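Local coordinates for alginase (PDB 4Q8K), which probably cleaves alginate by a lyase (beta-elimination) reaction, as a bacterial alginate lyase of polysaccharide lyase family 18, at residues Glu176-Thr181 / Asn185-Glu190; Asn249-Val252 / Phe258-Tyr261; Gly151-Leu156 / Glu195-Ala200. All blocks are in the same frame, centred on the assembly; numbering follows the deposited sequence.

Contact 1 (Glu176-Thr181 / Asn185-Glu190). With SO4 (sulfate ion), chain D.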
ATOM      1  N   GLU A 176     -15.486  -3.024   0.949  1.00 23.80           N
ATOM      2  CA  GLU A 176     -16.356  -3.928   0.198  1.00 25.99           C
ATOM      3  C   GLU A 176     -15.716  -5.309  -0.011  1.00 29.91           C
ATOM      4  O   GLU A 176     -16.325  -6.339   0.224  1.00 28.49           O
ATOM      5  CB  GLU A 176     -16.778  -3.292  -1.127  1.00 29.46           C
ATOM      6  CG  GLU A 176     -17.405  -1.926  -0.975  1.00 31.58           C
ATOM      7  CD  GLU A 176     -17.639  -1.206  -2.283  1.00 39.10           C
ATOM      8  OE1 GLU A 176     -18.214  -1.828  -3.175  1.00 42.29           O
ATOM      9  OE2 GLU A 176     -17.268  -0.031  -2.440  1.00 38.48           O
ATOM     10  N   ALA A 177     -14.451  -5.320  -0.435  1.00 26.38           N
ATOM     11  CA  ALA A 177     -13.752  -6.584  -0.653  1.00 27.07           C
ATOM     12  C   ALA A 177     -13.495  -7.317   0.655  1.00 25.38           C
ATOM     13  O   ALA A 177     -13.597  -8.549   0.728  1.00 26.83           O
ATOM     14  CB  ALA A 177     -12.445  -6.355  -1.408  1.00 23.42           C
ATOM     15  N   GLN A 178     -13.151  -6.554   1.689  1.00 24.49           N
ATOM     16  CA  GLN A 178     -13.027  -7.083   3.046  1.00 23.35           C
ATOM     17  C   GLN A 178     -12.100  -8.299   3.133  1.00 24.92           C
ATOM     18  O   GLN A 178     -12.356  -9.247   3.871  1.00 26.86           O
ATOM     19  CB  GLN A 178     -14.426  -7.406   3.624  1.00 26.17           C
ATOM     20  CG  GLN A 178     -15.430  -6.255   3.459  1.00 25.85           C
ATOM     21  CD  GLN A 178     -16.847  -6.572   3.961  1.00 30.74           C
ATOM     22  OE1 GLN A 178     -17.724  -5.708   3.947  1.00 32.58           O
ATOM     23  NE2 GLN A 178     -17.069  -7.804   4.386  1.00 29.98           N
ATOM     24  N   HIS A 179     -11.004  -8.280   2.389  1.00 22.74           N
ATOM     25  CA  HIS A 179     -10.144  -9.448   2.381  1.00 24.75           C
ATOM     26  C   HIS A 179      -9.231  -9.499   3.591  1.00 22.86           C
ATOM     27  O   HIS A 179      -8.604  -8.505   3.943  1.00 23.40           O
ATOM     28  CB  HIS A 179      -9.318  -9.499   1.096  1.00 23.17           C
ATOM     29  CG  HIS A 179      -8.729 -10.844   0.831  1.00 23.40           C
ATOM     30  ND1 HIS A 179      -9.438 -11.854   0.214  1.00 28.22           N
ATOM     31  CD2 HIS A 179      -7.518 -11.363   1.136  1.00 26.12           C
ATOM     32  CE1 HIS A 179      -8.677 -12.930   0.128  1.00 28.73           C
ATOM     33  NE2 HIS A 179      -7.507 -12.659   0.678  1.00 30.62           N
ATOM     34  N   ILE A 180      -9.151 -10.661   4.233  1.00 25.89           N
ATOM     35  CA  ILE A 180      -8.241 -10.833   5.360  1.00 25.83           C
ATOM     36  C   ILE A 180      -7.236 -11.972   5.188  1.00 27.96           C
ATOM     37  O   ILE A 180      -7.354 -12.799   4.279  1.00 27.63           O
ATOM     38  CB  ILE A 180      -8.994 -11.068   6.696  1.00 30.50           C
ATOM     39  CG1 ILE A 180      -9.744 -12.400   6.665  1.00 27.75           C
ATOM     40  CG2 ILE A 180      -9.935  -9.920   7.011  1.00 26.60           C
ATOM     41  CD1 ILE A 180     -10.296 -12.800   8.021  1.00 32.46           C
ATOM     42  N   THR A 181      -6.255 -11.997   6.091  1.00 24.01           N
ATOM     43  CA  THR A 181      -5.251 -13.046   6.171  1.00 24.60           C
ATOM     44  C   THR A 181      -5.054 -13.391   7.642  1.00 25.76           C
ATOM     45  O   THR A 181      -5.560 -12.681   8.511  1.00 28.29           O
ATOM     46  CB  THR A 181      -3.900 -12.558   5.615  1.00 27.34           C
ATOM     47  OG1 THR A 181      -3.447 -11.467   6.422  1.00 24.35           O
ATOM     48  CG2 THR A 181      -4.052 -12.091   4.179  1.00 22.95           C
ATOM     49  N   ASN A 185      -4.047  -6.907   9.734  1.00 30.72           N
ATOM     50  CA  ASN A 185      -4.507  -6.006  10.757  1.00 31.67           C
ATOM     51  C   ASN A 185      -5.481  -5.012  10.135  1.00 28.46           C
ATOM     52  O   ASN A 185      -5.415  -3.836  10.318  1.00 28.80           O
ATOM     53  CB  ASN A 185      -3.317  -5.357  11.510  1.00 37.41           C
ATOM     54  CG  ASN A 185      -2.021  -5.408  10.707  1.00 37.77           C
ATOM     55  OD1 ASN A 185      -1.928  -4.779   9.666  1.00 45.04           O
ATOM     56  ND2 ASN A 185      -1.102  -6.291  11.097  1.00 32.87           N
ATOM     57  N   GLY A 186      -6.393  -5.548   9.359  1.00 25.49           N
ATOM     58  CA  GLY A 186      -7.381  -4.723   8.705  1.00 25.18           C
ATOM     59  C   GLY A 186      -8.068  -5.462   7.582  1.00 24.87           C
ATOM     60  O   GLY A 186      -8.183  -6.689   7.609  1.00 25.26           O
ATOM     61  N   TRP A 187      -8.533  -4.703   6.602  1.00 21.17           N
ATOM     62  CA  TRP A 187      -9.161  -5.264   5.415  1.00 23.28           C
ATOM     63  C   TRP A 187      -8.353  -4.813   4.222  1.00 21.50           C
ATOM     64  O   TRP A 187      -7.878  -3.682   4.205  1.00 20.98           O
ATOM     65  CB  TRP A 187     -10.570  -4.723   5.258  1.00 23.49           C
ATOM     66  CG  TRP A 187     -11.613  -5.521   5.966  1.00 22.05           C
ATOM     67  CD1 TRP A 187     -11.486  -6.787   6.470  1.00 23.99           C
ATOM     68  CD2 TRP A 187     -12.938  -5.096   6.270  1.00 24.72           C
ATOM     69  NE1 TRP A 187     -12.672  -7.183   7.054  1.00 24.12           N
ATOM     70  CE2 TRP A 187     -13.579  -6.165   6.932  1.00 25.58           C
ATOM     71  CE3 TRP A 187     -13.657  -3.924   6.020  1.00 24.90           C
ATOM     72  CZ2 TRP A 187     -14.894  -6.081   7.376  1.00 25.41           C
ATOM     73  CZ3 TRP A 187     -14.967  -3.847   6.446  1.00 26.57           C
ATOM     74  CH2 TRP A 187     -15.573  -4.923   7.114  1.00 27.58           C
ATOM     75  N   ARG A 188      -8.205  -5.674   3.221  1.00 21.55           N
ATOM     76  CA  ARG A 188      -7.452  -5.279   2.033  1.00 21.96           C
ATOM     77  C   ARG A 188      -8.162  -5.572   0.719  1.00 23.43           C
ATOM     78  O   ARG A 188      -9.044  -6.440   0.631  1.00 22.92           O
ATOM     79  CB  ARG A 188      -6.055  -5.914   2.014  1.00 19.61           C
ATOM     80  CG  ARG A 188      -6.050  -7.359   1.529  1.00 22.78           C
ATOM     81  CD  ARG A 188      -4.705  -8.018   1.736  1.00 20.83           C
ATOM     82  NE  ARG A 188      -4.302  -8.015   3.137  1.00 24.05           N
ATOM     83  CZ  ARG A 188      -3.189  -8.567   3.603  1.00 25.71           C
ATOM     84  NH1 ARG A 188      -2.335  -9.169   2.779  1.00 27.04           N
ATOM     85  NH2 ARG A 188      -2.924  -8.514   4.903  1.00 25.57           N
ATOM     86  N   HIS A 189      -7.752  -4.826  -0.300  1.00 22.49           N
ATOM     87  CA  HIS A 189      -8.114  -5.086  -1.684  1.00 21.59           C
ATOM     88  C   HIS A 189      -6.831  -4.781  -2.449  1.00 20.12           C
ATOM     89  O   HIS A 189      -6.447  -3.621  -2.565  1.00 21.32           O
ATOM     90  CB  HIS A 189      -9.221  -4.155  -2.125  1.00 20.62           C
ATOM     91  CG  HIS A 189     -10.045  -4.691  -3.254  1.00 22.24           C
ATOM     92  ND1 HIS A 189     -10.974  -3.929  -3.919  1.00 22.96           N
ATOM     93  CD2 HIS A 189     -10.068  -5.916  -3.835  1.00 24.77           C
ATOM     94  CE1 HIS A 189     -11.555  -4.664  -4.858  1.00 29.11           C
ATOM     95  NE2 HIS A 189     -11.024  -5.871  -4.824  1.00 24.83           N
ATOM     96  N   GLU A 190      -6.164  -5.818  -2.953  1.00 22.50           N
ATOM     97  CA  GLU A 190      -4.750  -5.703  -3.275  1.00 24.10           C
ATOM     98  C   GLU A 190      -4.301  -6.733  -4.309  1.00 24.95           C
ATOM     99  O   GLU A 190      -4.858  -7.839  -4.389  1.00 24.96           O
ATOM    100  CB  GLU A 190      -3.994  -5.935  -1.970  1.00 22.23           C
ATOM    101  CG  GLU A 190      -2.504  -5.758  -1.981  1.00 23.64           C
ATOM    102  CD  GLU A 190      -1.943  -5.960  -0.589  1.00 23.62           C
ATOM    103  OE1 GLU A 190      -1.785  -7.128  -0.161  1.00 23.06           O
ATOM    104  OE2 GLU A 190      -1.686  -4.949   0.087  1.00 26.75           O
TER
HETATM  105  S   SO4 D 503       0.142 -10.804   5.559  1.00 33.99           S
HETATM  106  O1  SO4 D 503       0.537 -12.193   5.801  1.00 36.73           O
HETATM  107  O2  SO4 D 503       1.297  -9.938   5.805  1.00 34.61           O
HETATM  108  O3  SO4 D 503      -0.328 -10.678   4.181  1.00 35.97           O
HETATM  109  O4  SO4 D 503      -0.930 -10.443   6.476  1.00 36.56           O
HETATM  110  O   HOH W   1      -6.049  -7.815   5.329  1.00 26.19           O
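R188 and T181 grip a sulfate ion together: T181 OG1 donates to its O4 at 2.7 Å, and R188 NH1 meets its O3 at 2.9 Å in a nearly straight bond (161°). R188 NH2 adds a longer bond to the same O4, at 3.2 Å. The sulfur lies in the guanidinium plane at its edge, facing both terminal nitrogens, while T181 CG2 lies against one face of the group. The bend at chi3 (59°) brings the end of R188 alongside T181. The third guanidinium nitrogen of R188, NE, gives its hydrogen to water 1, which in turn donates to H179 O.

Behind this polar end the backbones of H179 and R188 make a single antiparallel hydrogen-bonded pair. R188 N reaches H179 O at 2.9 Å, and H179 N reaches R188 O at 3.2 Å. H179 O is thus gripped twice, by R188 N and by the water.

Farther out, packing on rings takes over. The Q178 side chain runs alongside the indole of W187, with Q178 CA 3.7 Å from the centroid of the five-membered ring of W187, over the face, and CB over the same face. I180 CG2 comes in at the indole edge, 3.5 Å from W187 CD1. A177 CB sits over the imidazole of H189, 3.5 Å from its centroid in a CH-pi contact, while H189 ND1 is hydrogen-bonded to the backbone N of V173.

R188 also has a salt bridge to E157. The sulfate, probably from the crystallisation liquor, shows that R188 and T181 can hold an anion together; whether a carboxylate of alginate takes this place is not settled by it.

Contact 2 (Asn249-Val252 / Phe258-Tyr261). With CA (calcium ion), chain B.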
ATOM      1  N   ASN A 249       4.500  15.986   7.256  1.00 26.58           N
ATOM      2  CA  ASN A 249       4.117  17.370   6.962  1.00 30.69           C
ATOM      3  C   ASN A 249       2.900  17.852   7.748  1.00 32.90           C
ATOM      4  O   ASN A 249       2.842  19.024   8.139  1.00 33.05           O
ATOM      5  CB  ASN A 249       3.838  17.570   5.471  1.00 28.96           C
ATOM      6  CG  ASN A 249       5.072  17.404   4.605  1.00 24.38           C
ATOM      7  OD1 ASN A 249       6.156  17.075   5.087  1.00 27.94           O
ATOM      8  ND2 ASN A 249       4.901  17.617   3.310  1.00 25.69           N
ATOM      9  N   ASP A 250       1.920  16.967   7.941  1.00 25.11           N
ATOM     10  CA  ASP A 250       0.724  17.303   8.701  1.00 26.05           C
ATOM     11  C   ASP A 250       0.817  16.686  10.094  1.00 29.63           C
ATOM     12  O   ASP A 250       0.978  17.401  11.086  1.00 31.90           O
ATOM     13  CB  ASP A 250      -0.534  16.826   7.966  1.00 29.28           C
ATOM     14  CG  ASP A 250      -1.817  17.259   8.652  1.00 30.25           C
ATOM     15  OD1 ASP A 250      -2.298  18.381   8.378  1.00 32.09           O
ATOM     16  OD2 ASP A 250      -2.353  16.470   9.449  1.00 27.69           O
ATOM     17  N   SER A 251       0.750  15.357  10.158  1.00 27.40           N
ATOM     18  CA  SER A 251       0.884  14.618  11.411  1.00 28.26           C
ATOM     19  C   SER A 251      -0.190  15.007  12.422  1.00 29.51           C
ATOM     20  O   SER A 251       0.010  14.880  13.628  1.00 31.66           O
ATOM     21  CB  SER A 251       2.280  14.812  12.020  1.00 29.35           C
ATOM     22  OG  SER A 251       3.272  14.101  11.292  1.00 25.78           O
ATOM     23  N   VAL A 252      -1.329  15.479  11.927  1.00 26.09           N
ATOM     24  CA  VAL A 252      -2.445  15.805  12.801  1.00 28.64           C
ATOM     25  C   VAL A 252      -3.573  14.798  12.611  1.00 26.13           C
ATOM     26  O   VAL A 252      -4.141  14.693  11.537  1.00 27.39           O
ATOM     27  CB  VAL A 252      -2.977  17.226  12.536  1.00 30.28           C
ATOM     28  CG1 VAL A 252      -4.224  17.479  13.358  1.00 31.51           C
ATOM     29  CG2 VAL A 252      -1.898  18.269  12.848  1.00 32.13           C
ATOM     30  N   PHE A 258      -4.376  13.948   4.658  1.00 23.18           N
ATOM     31  CA  PHE A 258      -3.637  12.706   4.742  1.00 22.03           C
ATOM     32  C   PHE A 258      -2.166  12.942   4.436  1.00 20.43           C
ATOM     33  O   PHE A 258      -1.835  13.586   3.447  1.00 23.32           O
ATOM     34  CB  PHE A 258      -4.214  11.686   3.760  1.00 21.58           C
ATOM     35  CG  PHE A 258      -5.644  11.355   4.028  1.00 19.88           C
ATOM     36  CD1 PHE A 258      -6.659  12.103   3.457  1.00 24.93           C
ATOM     37  CD2 PHE A 258      -5.975  10.324   4.895  1.00 20.89           C
ATOM     38  CE1 PHE A 258      -7.990  11.807   3.721  1.00 24.69           C
ATOM     39  CE2 PHE A 258      -7.304  10.023   5.171  1.00 23.96           C
ATOM     40  CZ  PHE A 258      -8.313  10.770   4.582  1.00 23.99           C
ATOM     41  N   ASP A 259      -1.302  12.437   5.307  1.00 19.60           N
ATOM     42  CA  ASP A 259       0.123  12.385   5.027  1.00 20.85           C
ATOM     43  C   ASP A 259       0.383  11.241   4.062  1.00 20.69           C
ATOM     44  O   ASP A 259      -0.185  10.153   4.199  1.00 19.54           O
ATOM     45  CB  ASP A 259       0.901  12.142   6.313  1.00 21.20           C
ATOM     46  CG  ASP A 259       0.852  13.331   7.248  1.00 23.89           C
ATOM     47  OD1 ASP A 259       1.357  14.405   6.858  1.00 24.12           O
ATOM     48  OD2 ASP A 259       0.295  13.199   8.352  1.00 24.15           O
ATOM     49  N   VAL A 260       1.234  11.488   3.077  1.00 21.94           N
ATOM     50  CA  VAL A 260       1.672  10.426   2.194  1.00 21.85           C
ATOM     51  C   VAL A 260       3.151  10.267   2.464  1.00 19.60           C
ATOM     52  O   VAL A 260       3.919  11.219   2.327  1.00 19.37           O
ATOM     53  CB  VAL A 260       1.462  10.772   0.712  1.00 22.38           C
ATOM     54  CG1 VAL A 260       1.970   9.631  -0.169  1.00 18.69           C
ATOM     55  CG2 VAL A 260      -0.001  11.085   0.434  1.00 21.49           C
ATOM     56  N   TYR A 261       3.551   9.082   2.894  1.00 15.45           N
ATOM     57  CA  TYR A 261       4.929   8.873   3.292  1.00 19.69           C
ATOM     58  C   TYR A 261       5.348   7.454   3.016  1.00 17.64           C
ATOM     59  O   TYR A 261       4.514   6.582   2.716  1.00 18.29           O
ATOM     60  CB  TYR A 261       5.138   9.210   4.781  1.00 18.07           C
ATOM     61  CG  TYR A 261       4.330   8.379   5.762  1.00 17.55           C
ATOM     62  CD1 TYR A 261       4.832   7.187   6.280  1.00 18.14           C
ATOM     63  CD2 TYR A 261       3.089   8.811   6.193  1.00 17.55           C
ATOM     64  CE1 TYR A 261       4.107   6.442   7.193  1.00 20.35           C
ATOM     65  CE2 TYR A 261       2.348   8.064   7.108  1.00 21.85           C
ATOM     66  CZ  TYR A 261       2.866   6.890   7.602  1.00 21.16           C
ATOM     67  OH  TYR A 261       2.125   6.152   8.503  1.00 21.44           O
TER
HETATM   68 CA    CA B 501      -3.991  14.650   9.165  1.00 24.73          CA
HETATM   69  O   HOH W   2       3.490  14.229   5.041  1.00 25.30           O
HETATM   70  O   HOH W   3      -2.046  13.129   9.586  1.00 24.10           O
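D250 and S251 offer their backbone N-H groups to the carboxylate of D259, which lies beside a calcium-binding loop that contains an Asx turn. The calcium takes D250 OD2 at 2.5 Å, V252 O at 2.4 Å and water 3, while D242, N255 and I257 complete its shell. Within the loop, V252 N donates back to D250 OD2 at 2.9 Å, approaching from above the carboxylate plane (44° out of it); this bond forms the turn and gives OD2 a second partner beside the metal. With CG anti to the backbone N (chi1 -175°), the D250 carboxylate swings to the metal while its amide stays turned to D259.

The second shell is D259, on strand 257-265 of one of the two antiparallel sheets. Its OD1 accepts from D250 N at 2.8 Å and its OD2 from S251 N at 2.9 Å, each on the syn lone pair, so the two oxygens fork onto successive amides and hold the carboxylate against turning. D259 OD2 also lies 2.6 Å from water 3, which links it to the metal without a direct bond. Replacing D259 by an alanine removes both acceptors and is likely to leave the amides of D250 and S251 without them and water 3 without this link, setting the loop freer to shift about the calcium. D250 OD2 and D259 OD2 stand 4.3 Å apart, a closeness of like charges that the nearby calcium probably eases.

On the N249 side, water 2 accepts from N249 N and donates to D259 OD1 at 2.8 Å.

Contact 3 (Gly151-Leu156 / Glu195-Ala200)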
ATOM      1  N   GLY A 151      -3.489 -11.810 -14.647  1.00 34.44           N
ATOM      2  CA  GLY A 151      -2.893 -12.614 -13.597  1.00 33.69           C
ATOM      3  C   GLY A 151      -1.561 -13.252 -13.955  1.00 33.23           C
ATOM      4  O   GLY A 151      -1.073 -14.117 -13.230  1.00 32.48           O
ATOM      5  N   SER A 152      -0.947 -12.834 -15.059  1.00 32.12           N
ATOM      6  CA  SER A 152       0.326 -13.436 -15.456  1.00 31.11           C
ATOM      7  C   SER A 152       1.433 -13.178 -14.431  1.00 29.10           C
ATOM      8  O   SER A 152       2.329 -14.002 -14.250  1.00 31.61           O
ATOM      9  CB  SER A 152       0.753 -12.979 -16.858  1.00 33.00           C
ATOM     10  OG  SER A 152       0.889 -11.575 -16.930  1.00 32.33           O
ATOM     11  N   ILE A 153       1.354 -12.038 -13.749  1.00 27.81           N
ATOM     12  CA  ILE A 153       2.313 -11.708 -12.698  1.00 26.99           C
ATOM     13  C   ILE A 153       1.630 -11.594 -11.327  1.00 21.61           C
ATOM     14  O   ILE A 153       2.140 -12.131 -10.337  1.00 23.29           O
ATOM     15  CB  ILE A 153       3.060 -10.384 -12.998  1.00 30.47           C
ATOM     16  CG1 ILE A 153       4.014 -10.558 -14.186  1.00 29.50           C
ATOM     17  CG2 ILE A 153       3.832  -9.930 -11.781  1.00 24.92           C
ATOM     18  CD1 ILE A 153       4.832  -9.302 -14.525  1.00 29.72           C
ATOM     19  N   PHE A 154       0.488 -10.911 -11.294  1.00 23.61           N
ATOM     20  CA  PHE A 154      -0.194 -10.586 -10.033  1.00 22.77           C
ATOM     21  C   PHE A 154      -1.366 -11.493  -9.698  1.00 24.34           C
ATOM     22  O   PHE A 154      -2.182 -11.797 -10.560  1.00 26.12           O
ATOM     23  CB  PHE A 154      -0.689  -9.138 -10.047  1.00 22.69           C
ATOM     24  CG  PHE A 154       0.423  -8.126 -10.026  1.00 20.17           C
ATOM     25  CD1 PHE A 154       0.982  -7.718  -8.827  1.00 21.27           C
ATOM     26  CD2 PHE A 154       0.923  -7.606 -11.209  1.00 23.31           C
ATOM     27  CE1 PHE A 154       2.020  -6.797  -8.801  1.00 20.84           C
ATOM     28  CE2 PHE A 154       1.961  -6.688 -11.197  1.00 24.04           C
ATOM     29  CZ  PHE A 154       2.510  -6.280  -9.985  1.00 21.61           C
ATOM     30  N   ASP A 155      -1.441 -11.878  -8.425  1.00 25.82           N
ATOM     31  CA  ASP A 155      -2.601 -12.572  -7.849  1.00 25.14           C
ATOM     32  C   ASP A 155      -3.482 -11.562  -7.140  1.00 27.25           C
ATOM     33  O   ASP A 155      -2.972 -10.626  -6.519  1.00 27.66           O
ATOM     34  CB  ASP A 155      -2.162 -13.603  -6.819  1.00 26.51           C
ATOM     35  CG  ASP A 155      -1.643 -14.874  -7.451  1.00 30.98           C
ATOM     36  OD1 ASP A 155      -1.958 -15.116  -8.629  1.00 36.96           O
ATOM     37  OD2 ASP A 155      -0.924 -15.629  -6.773  1.00 29.84           O
ATOM     38  N   LEU A 156      -4.796 -11.760  -7.206  1.00 24.79           N
ATOM     39  CA  LEU A 156      -5.744 -10.831  -6.590  1.00 26.71           C
ATOM     40  C   LEU A 156      -6.118 -11.244  -5.166  1.00 27.21           C
ATOM     41  O   LEU A 156      -6.357 -12.414  -4.897  1.00 26.53           O
ATOM     42  CB  LEU A 156      -7.004 -10.700  -7.453  1.00 24.89           C
ATOM     43  CG  LEU A 156      -8.143  -9.834  -6.893  1.00 23.75           C
ATOM     44  CD1 LEU A 156      -7.668  -8.395  -6.714  1.00 23.99           C
ATOM     45  CD2 LEU A 156      -9.370  -9.880  -7.802  1.00 26.72           C
ATOM     46  N   GLU A 195       3.602 -16.133  -6.033  1.00 27.30           N
ATOM     47  CA  GLU A 195       4.646 -16.855  -5.334  1.00 28.78           C
ATOM     48  C   GLU A 195       5.759 -17.389  -6.243  1.00 31.29           C
ATOM     49  O   GLU A 195       6.932 -17.342  -5.879  1.00 28.28           O
ATOM     50  CB  GLU A 195       4.017 -18.003  -4.551  1.00 32.56           C
ATOM     51  CG  GLU A 195       4.880 -18.559  -3.439  1.00 36.31           C
ATOM     52  CD  GLU A 195       4.127 -19.583  -2.611  1.00 44.00           C
ATOM     53  OE1 GLU A 195       3.282 -20.299  -3.190  1.00 47.57           O
ATOM     54  OE2 GLU A 195       4.363 -19.659  -1.386  1.00 45.70           O
ATOM     55  N   SER A 196       5.388 -17.899  -7.416  1.00 27.83           N
ATOM     56  CA  SER A 196       6.350 -18.629  -8.242  1.00 31.24           C
ATOM     57  C   SER A 196       7.406 -17.716  -8.845  1.00 32.44           C
ATOM     58  O   SER A 196       8.480 -18.178  -9.229  1.00 30.39           O
ATOM     59  CB  SER A 196       5.650 -19.433  -9.345  1.00 32.29           C
ATOM     60  OG  SER A 196       5.030 -18.590 -10.302  1.00 32.33           O
ATOM     61  N   LEU A 197       7.103 -16.425  -8.918  1.00 30.64           N
ATOM     62  CA  LEU A 197       8.011 -15.472  -9.552  1.00 29.16           C
ATOM     63  C   LEU A 197       8.931 -14.795  -8.550  1.00 27.35           C
ATOM     64  O   LEU A 197       9.855 -14.084  -8.937  1.00 28.21           O
ATOM     65  CB  LEU A 197       7.235 -14.400 -10.312  1.00 27.94           C
ATOM     66  CG  LEU A 197       6.318 -14.812 -11.466  1.00 30.56           C
ATOM     67  CD1 LEU A 197       5.575 -13.592 -11.969  1.00 31.22           C
ATOM     68  CD2 LEU A 197       7.115 -15.454 -12.590  1.00 34.12           C
ATOM     69  N   ARG A 198       8.675 -15.004  -7.262  1.00 29.00           N
ATOM     70  CA  ARG A 198       9.422 -14.287  -6.221  1.00 27.19           C
ATOM     71  C   ARG A 198      10.892 -14.664  -6.130  1.00 30.66           C
ATOM     72  O   ARG A 198      11.249 -15.843  -6.128  1.00 30.69           O
ATOM     73  CB  ARG A 198       8.754 -14.470  -4.864  1.00 26.77           C
ATOM     74  CG  ARG A 198       7.333 -13.987  -4.880  1.00 23.39           C
ATOM     75  CD  ARG A 198       6.639 -14.219  -3.549  1.00 23.41           C
ATOM     76  NE  ARG A 198       5.213 -13.952  -3.675  1.00 21.39           N
ATOM     77  CZ  ARG A 198       4.307 -14.302  -2.759  1.00 22.01           C
ATOM     78  NH1 ARG A 198       4.685 -14.922  -1.647  1.00 25.28           N
ATOM     79  NH2 ARG A 198       3.025 -14.039  -2.955  1.00 22.19           N
ATOM     80  N   VAL A 199      11.736 -13.638  -6.061  1.00 25.95           N
ATOM     81  CA  VAL A 199      13.166 -13.812  -5.863  1.00 29.29           C
ATOM     82  C   VAL A 199      13.643 -12.751  -4.881  1.00 29.92           C
ATOM     83  O   VAL A 199      12.831 -12.043  -4.283  1.00 25.00           O
ATOM     84  CB  VAL A 199      13.940 -13.709  -7.190  1.00 32.11           C
ATOM     85  CG1 VAL A 199      13.627 -14.924  -8.081  1.00 31.61           C
ATOM     86  CG2 VAL A 199      13.603 -12.401  -7.903  1.00 30.75           C
ATOM     87  N   ALA A 200      14.950 -12.639  -4.698  1.00 30.25           N
ATOM     88  CA  ALA A 200      15.487 -11.671  -3.746  1.00 27.54           C
ATOM     89  C   ALA A 200      15.265 -10.245  -4.234  1.00 24.65           C
ATOM     90  O   ALA A 200      15.137 -10.004  -5.432  1.00 26.57           O
ATOM     91  CB  ALA A 200      16.968 -11.936  -3.498  1.00 32.95           C
TER
HETATM   92  O   HOH W   4       0.874 -16.274  -5.037  1.00 34.90           O
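L197 presses one methyl, CD1, onto the backbone and side-chain root of I153. The closest approach is to I153 CA, at 3.8 Å, with S152 O at 4.0 Å. CD1 also reaches I153 CG2 at 4.1 Å, and CG1 lies equally far, so the methyl rests across the base of the isoleucine; the two side chains cross at about a right angle. L197 has CG anti to its carbonyl carbon (chi1 -61°), and its extended chi2 carries CD1 over to the 151-156 segment. I153 CG2 also lies over the rim of the buried F154 ring, which meets Y364 and F319 edge-to-face.

The other side is looser and wet. D155 and E195 do not touch; water 4 spans them, donating to D155 OD2 at 2.6 Å and accepting from E195 N at 2.9 Å. R198 remains apart, with NH2 5.7 Å from D155 OD2: E195 CA lies over one face of its guanidinium, toward the rim, its NE bonds to V193 O and it makes a cation-pi contact with Y316. A short 3-10 turn, 195-197, sets the L197 CB toward segment 151-156 while E195 stands exposed.

This is edge packing in an antiparallel beta-sandwich of the concanavalin-like kind: the lead-in to strand 154-157 meets the connection that leaves its sheet neighbour, 186-193, for strand 204-216 of the other sheet.

All three contacts reach the same antiparallel sheet, but at different places and with different chemistry. Contacts 1 and 3 adjoin: strands 186-193 and 154-157 are neighbours, L156 CD1 packs on E190 O at 3.7 Å, and contact 1 is nested within the chain loop that contact 3 closes. Contact 2 follows later in the chain, on the other side of its centre from contact 3, about 32 Å between centres. Contacts 1 and 2 are partly buried; contact 3 lies at the surface. Contact 1 mixes ring packing with an anion-holding arginine, contact 2 is almost wholly polar around a metal, and contact 3 joins a small apolar touch to a water bridge.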